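Local coordinates for Rbstp0775 protein (Geobacillus stearothermophilus, PDB 1RZ3) that is of unknown function but probably works as an ATP-dependent kinase of the phosphoribulokinase/uridine kinase family, at residues Ile17-Ala20 with Gly21-Leu25; Lys35-Leu38 with Ala39-Ser43. All blocks are in the same frame, centred on the assembly; numbering follows the deposited sequence.

How the interactions relate
Interactions 1 and 2 stand in series on the chain: 17-25 leads from helix 3-15 into strand 23-29, and helix 35-48, which follows this strand, begins with 35-43. Their centres lie about 18 Å apart and their nearest atoms about 6 Å, so the two do not touch. Interaction 1 is a surface contact, about 17 Å from the centre of the chain, where a bridging water and a few apolar contacts join a loop to a strand. Interaction 2, about 11 Å from the centre, is partly buried: helical backbone bonds dominate, with Leu38, Ala39 and Leu42 turned to neighbouring elements, Thr36 OG1 and Lys35 NZ bonded inside the fold, and Thr37 and Gln41 exposed.

Interaction 1 of 2, residues Ile17-Ala20 with Gly21-Leu25; sequences IKTA and GRLVL
A water is gripped from two sides in this turn: it accepts from Ala20 N and donates to Arg22 O, 3.1 Å from each of these atoms, bridging backbone groups that do not bond directly. The turn brings the chain from helix 3-15 into strand 23-29, the middle strand of the five-stranded parallel sheet (order 2-3-1-4-5) of a P-loop NTPase fold. Gly21 makes the bend possible. Its phi is 92°, and a side chain there would run into the carbonyl of Ala20. Beyond the bend Arg22 points away from the loop, and its guanidinium donates to the carbonyls of Leu97, Ser100 and Ser123; its side chain comes within about 7 Å of that of the calcium-binding residue Asp124. Leu23 is buried and carries the apolar part of the contact. Its CG stands anti to the backbone N (chi1 -175°), and the two methyls divide the work. CD1 meets Ile17 CG2 at 4.0 Å, the two side chains crossing at about a right angle. CD2 sits 4.2 Å from Ile17 CB and 4.0 Å from Thr19 OG1, a hydroxyl against a methyl rather than a polar bond. Phe146 of strand 146-150 packs on Ile17, and Met127 of strand 127-132 on Leu23, tying the pair to both neighbouring strands. Lys18, exposed, runs forward along the loop. Its ammonium NZ donates to Thr19 O at 2.6 Å, arriving from above the carbonyl plane, 42° out of it.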
ATOM      1  N   ILE A  17       0.797  18.186  -7.838  1.00 17.02           N
ATOM      2  CA  ILE A  17       0.940  18.301  -6.387  1.00 16.92           C
ATOM      3  C   ILE A  17       2.208  19.056  -5.987  1.00 17.90           C
ATOM      4  O   ILE A  17       3.291  18.806  -6.532  1.00 16.41           O
ATOM      5  CB  ILE A  17       0.995  16.913  -5.720  1.00 18.34           C
ATOM      6  CG1 ILE A  17      -0.271  16.121  -6.050  1.00 18.06           C
ATOM      7  CG2 ILE A  17       1.141  17.064  -4.199  1.00 17.60           C
ATOM      8  CD1 ILE A  17      -0.222  14.690  -5.564  1.00 18.30           C
ATOM      9  N   LYS A  18       2.069  19.977  -5.035  1.00 17.18           N
ATOM     10  CA  LYS A  18       3.214  20.739  -4.549  1.00 17.98           C
ATOM     11  C   LYS A  18       4.163  19.790  -3.833  1.00 18.23           C
ATOM     12  O   LYS A  18       3.755  19.050  -2.940  1.00 17.89           O
ATOM     13  CB  LYS A  18       2.770  21.829  -3.570  1.00 19.95           C
ATOM     14  CG  LYS A  18       3.929  22.599  -2.938  1.00 23.01           C
ATOM     15  CD  LYS A  18       4.735  23.350  -3.992  1.00 26.26           C
ATOM     16  CE  LYS A  18       5.876  24.151  -3.373  1.00 32.12           C
ATOM     17  NZ  LYS A  18       6.893  23.291  -2.714  1.00 33.27           N
ATOM     18  N   THR A  19       5.433  19.817  -4.219  1.00 20.84           N
ATOM     19  CA  THR A  19       6.421  18.947  -3.601  1.00 26.59           C
ATOM     20  C   THR A  19       7.444  19.724  -2.777  1.00 29.64           C
ATOM     21  O   THR A  19       7.776  20.871  -3.085  1.00 30.85           O
ATOM     22  CB  THR A  19       7.188  18.122  -4.656  1.00 28.47           C
ATOM     23  OG1 THR A  19       6.261  17.440  -5.509  1.00 29.46           O
ATOM     24  CG2 THR A  19       8.050  17.093  -3.978  1.00 30.42           C
ATOM     25  N   ALA A  20       7.926  19.079  -1.722  1.00 30.29           N
ATOM     26  CA  ALA A  20       8.930  19.638  -0.826  1.00 32.33           C
ATOM     27  C   ALA A  20       9.772  18.433  -0.434  1.00 31.62           C
ATOM     28  O   ALA A  20       9.578  17.836   0.628  1.00 32.30           O
ATOM     29  CB  ALA A  20       8.270  20.251   0.402  1.00 33.99           C
ATOM     30  N   GLY A  21      10.702  18.074  -1.310  1.00 29.48           N
ATOM     31  CA  GLY A  21      11.528  16.910  -1.060  1.00 29.34           C
ATOM     32  C   GLY A  21      10.829  15.734  -1.716  1.00 27.39           C
ATOM     33  O   GLY A  21      10.131  15.917  -2.711  1.00 26.39           O
ATOM     34  N   ARG A  22      10.997  14.536  -1.171  1.00 24.60           N
ATOM     35  CA  ARG A  22      10.360  13.358  -1.745  1.00 22.72           C
ATOM     36  C   ARG A  22       8.853  13.437  -1.540  1.00 22.46           C
ATOM     37  O   ARG A  22       8.383  13.875  -0.487  1.00 25.20           O
ATOM     38  CB  ARG A  22      10.876  12.081  -1.072  1.00 21.07           C
ATOM     39  CG  ARG A  22      12.349  11.799  -1.258  1.00 20.43           C
ATOM     40  CD  ARG A  22      12.766  10.599  -0.433  1.00 19.76           C
ATOM     41  NE  ARG A  22      14.199  10.335  -0.527  1.00 18.83           N
ATOM     42  CZ  ARG A  22      14.876   9.594   0.343  1.00 20.62           C
ATOM     43  NH1 ARG A  22      14.246   9.042   1.371  1.00 19.48           N
ATOM     44  NH2 ARG A  22      16.184   9.417   0.198  1.00 19.10           N
ATOM     45  N   LEU A  23       8.100  13.027  -2.551  1.00 17.72           N
ATOM     46  CA  LEU A  23       6.647  13.018  -2.454  1.00 16.95           C
ATOM     47  C   LEU A  23       6.237  11.565  -2.211  1.00 16.57           C
ATOM     48  O   LEU A  23       6.564  10.683  -3.004  1.00 16.84           O
ATOM     49  CB  LEU A  23       6.024  13.534  -3.752  1.00 17.36           C
ATOM     50  CG  LEU A  23       4.500  13.697  -3.772  1.00 18.26           C
ATOM     51  CD1 LEU A  23       4.074  14.722  -2.721  1.00 18.63           C
ATOM     52  CD2 LEU A  23       4.062  14.143  -5.154  1.00 17.68           C
ATOM     53  N   VAL A  24       5.543  11.312  -1.106  1.00 14.50           N
ATOM     54  CA  VAL A  24       5.106   9.961  -0.778  1.00 14.11           C
ATOM     55  C   VAL A  24       3.644   9.753  -1.180  1.00 14.93           C
ATOM     56  O   VAL A  24       2.745  10.414  -0.661  1.00 14.54           O
ATOM     57  CB  VAL A  24       5.298   9.681   0.730  1.00 14.63           C
ATOM     58  CG1 VAL A  24       4.861   8.269   1.068  1.00 13.91           C
ATOM     59  CG2 VAL A  24       6.767   9.890   1.102  1.00 17.28           C
ATOM     60  N   LEU A  25       3.428   8.828  -2.109  1.00 13.71           N
ATOM     61  CA  LEU A  25       2.099   8.533  -2.634  1.00 15.44           C
ATOM     62  C   LEU A  25       1.610   7.182  -2.143  1.00 14.52           C
ATOM     63  O   LEU A  25       2.395   6.259  -1.942  1.00 14.30           O
ATOM     64  CB  LEU A  25       2.136   8.497  -4.160  1.00 16.35           C
ATOM     65  CG  LEU A  25       2.948   9.581  -4.869  1.00 21.19           C
ATOM     66  CD1 LEU A  25       3.153   9.191  -6.334  1.00 22.41           C
ATOM     67  CD2 LEU A  25       2.227  10.914  -4.749  1.00 22.25           C
TER
HETATM   68  O   HOH W   1       6.646  16.410  -0.897  1.00 33.29           O

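Interaction 2 of 2, residues Lys35-Leu38 with Ala39-Ser43; sequences KTTL and ANQLS
The side-chain amide of Asn40 presents a face to the preceding turn: Thr36 O sits over it, 3.2 Å from Asn40 CG, and the Thr36 CG2 methyl lies on the same side, 3.7 Å from Asn40 ND2. Because the carbonyl oxygen is above the amide plane, the ND2 hydrogens aim past it. The Gln41 amide is used similarly, with the Thr37 methyl CG2 over one face, nearest OE1 at 3.8 Å. Both pairs lie side by side and point the same way, as residues four apart on a helix do. In Thr36 and Thr37 OG1 stands beside the backbone N (chi1 -63° and -59°), leaving CG2 anti to N, turned to the amide one turn on. With an alanine in place of Asn40 the amide is gone, and Thr36 CG2 would probably lose its cover while His57 of strand 53-57 loses a packing partner. These residues open helix 35-48, which follows the probable Walker A P-loop after strand 23-29; Lys35 and Thr36 fit that pattern. Lys35 NZ bonds to Leu30 O, and Thr36 OG1 bonds to Glu131. Successive backbone bonds knit the turn: Ala39 N to Lys35 O at 2.8 Å, Asn40 N to Thr36 O at 3.1 Å, then Gln41 N to Thr37 O and Leu42 N to Leu38 O. On the buried sides, Ala39 rests on Met129 and Glu131 of strand 127-132. Leu38 reaches Ile7 of helix 3-15, and Leu42, whose CB lies 3.2 Å from Leu38 O, packs on Leu10 and Ile14 of that helix.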
ATOM      1  N   LYS A  35      -4.906  -2.607  -7.473  1.00 28.46           N
ATOM      2  CA  LYS A  35      -3.933  -1.660  -6.927  1.00 29.18           C
ATOM      3  C   LYS A  35      -2.524  -1.892  -7.444  1.00 26.77           C
ATOM      4  O   LYS A  35      -1.831  -0.953  -7.831  1.00 23.96           O
ATOM      5  CB  LYS A  35      -3.872  -1.755  -5.404  1.00 30.20           C
ATOM      6  CG  LYS A  35      -5.169  -1.537  -4.682  1.00 36.34           C
ATOM      7  CD  LYS A  35      -4.928  -1.624  -3.184  1.00 39.44           C
ATOM      8  CE  LYS A  35      -4.304  -2.954  -2.787  1.00 40.01           C
ATOM      9  NZ  LYS A  35      -5.194  -4.097  -3.113  1.00 43.56           N
ATOM     10  N   THR A  36      -2.095  -3.148  -7.418  1.00 26.49           N
ATOM     11  CA  THR A  36      -0.752  -3.495  -7.851  1.00 26.97           C
ATOM     12  C   THR A  36      -0.527  -3.136  -9.308  1.00 27.87           C
ATOM     13  O   THR A  36       0.515  -2.586  -9.665  1.00 28.95           O
ATOM     14  CB  THR A  36      -0.476  -4.996  -7.630  1.00 26.98           C
ATOM     15  OG1 THR A  36      -0.533  -5.284  -6.227  1.00 25.55           O
ATOM     16  CG2 THR A  36       0.896  -5.370  -8.154  1.00 27.02           C
ATOM     17  N   THR A  37      -1.510  -3.435 -10.149  1.00 28.02           N
ATOM     18  CA  THR A  37      -1.397  -3.128 -11.566  1.00 29.35           C
ATOM     19  C   THR A  37      -1.390  -1.620 -11.768  1.00 27.43           C
ATOM     20  O   THR A  37      -0.596  -1.096 -12.548  1.00 27.39           O
ATOM     21  CB  THR A  37      -2.572  -3.724 -12.372  1.00 30.88           C
ATOM     22  OG1 THR A  37      -2.594  -5.147 -12.208  1.00 34.36           O
ATOM     23  CG2 THR A  37      -2.422  -3.395 -13.853  1.00 32.00           C
ATOM     24  N   LEU A  38      -2.278  -0.922 -11.067  1.00 26.99           N
ATOM     25  CA  LEU A  38      -2.351   0.528 -11.197  1.00 25.36           C
ATOM     26  C   LEU A  38      -1.036   1.158 -10.778  1.00 24.53           C
ATOM     27  O   LEU A  38      -0.515   2.036 -11.467  1.00 25.78           O
ATOM     28  CB  LEU A  38      -3.481   1.098 -10.342  1.00 27.24           C
ATOM     29  CG  LEU A  38      -3.561   2.629 -10.364  1.00 29.21           C
ATOM     30  CD1 LEU A  38      -3.820   3.112 -11.785  1.00 31.01           C
ATOM     31  CD2 LEU A  38      -4.661   3.100  -9.437  1.00 30.86           C
ATOM     32  N   ALA A  39      -0.504   0.707  -9.647  1.00 22.71           N
ATOM     33  CA  ALA A  39       0.756   1.236  -9.138  1.00 22.71           C
ATOM     34  C   ALA A  39       1.878   1.097 -10.161  1.00 22.97           C
ATOM     35  O   ALA A  39       2.586   2.061 -10.448  1.00 23.93           O
ATOM     36  CB  ALA A  39       1.139   0.525  -7.850  1.00 20.93           C
ATOM     37  N   ASN A  40       2.038  -0.102 -10.714  1.00 23.63           N
ATOM     38  CA  ASN A  40       3.096  -0.337 -11.685  1.00 23.76           C
ATOM     39  C   ASN A  40       2.946   0.492 -12.954  1.00 24.27           C
ATOM     40  O   ASN A  40       3.917   1.072 -13.439  1.00 24.34           O
ATOM     41  CB  ASN A  40       3.179  -1.824 -12.033  1.00 25.83           C
ATOM     42  CG  ASN A  40       3.545  -2.682 -10.831  1.00 27.92           C
ATOM     43  OD1 ASN A  40       4.281  -2.247  -9.944  1.00 27.40           O
ATOM     44  ND2 ASN A  40       3.039  -3.907 -10.803  1.00 29.56           N
ATOM     45  N   GLN A  41       1.734   0.558 -13.492  1.00 25.65           N
ATOM     46  CA  GLN A  41       1.510   1.333 -14.704  1.00 28.95           C
ATOM     47  C   GLN A  41       1.699   2.824 -14.445  1.00 27.36           C
ATOM     48  O   GLN A  41       2.263   3.541 -15.272  1.00 25.58           O
ATOM     49  CB  GLN A  41       0.105   1.078 -15.249  1.00 32.71           C
ATOM     50  CG  GLN A  41      -0.104  -0.345 -15.733  1.00 40.66           C
ATOM     51  CD  GLN A  41      -1.388  -0.506 -16.517  1.00 44.53           C
ATOM     52  OE1 GLN A  41      -2.482  -0.293 -15.994  1.00 48.43           O
ATOM     53  NE2 GLN A  41      -1.261  -0.882 -17.784  1.00 47.43           N
ATOM     54  N   LEU A  42       1.227   3.286 -13.293  1.00 26.16           N
ATOM     55  CA  LEU A  42       1.356   4.693 -12.942  1.00 25.79           C
ATOM     56  C   LEU A  42       2.827   5.083 -12.776  1.00 23.57           C
ATOM     57  O   LEU A  42       3.269   6.102 -13.304  1.00 21.37           O
ATOM     58  CB  LEU A  42       0.588   4.986 -11.649  1.00 27.15           C
ATOM     59  CG  LEU A  42       0.487   6.459 -11.253  1.00 29.38           C
ATOM     60  CD1 LEU A  42      -0.187   7.247 -12.376  1.00 29.70           C
ATOM     61  CD2 LEU A  42      -0.312   6.583  -9.962  1.00 30.40           C
ATOM     62  N   SER A  43       3.584   4.267 -12.049  1.00 22.32           N
ATOM     63  CA  SER A  43       4.996   4.554 -11.831  1.00 23.20           C
ATOM     64  C   SER A  43       5.742   4.578 -13.164  1.00 24.02           C
ATOM     65  O   SER A  43       6.643   5.391 -13.368  1.00 20.03           O
ATOM     66  CB  SER A  43       5.619   3.509 -10.897  1.00 24.83           C
ATOM     67  OG  SER A  43       5.540   2.211 -11.457  1.00 27.64           O
TER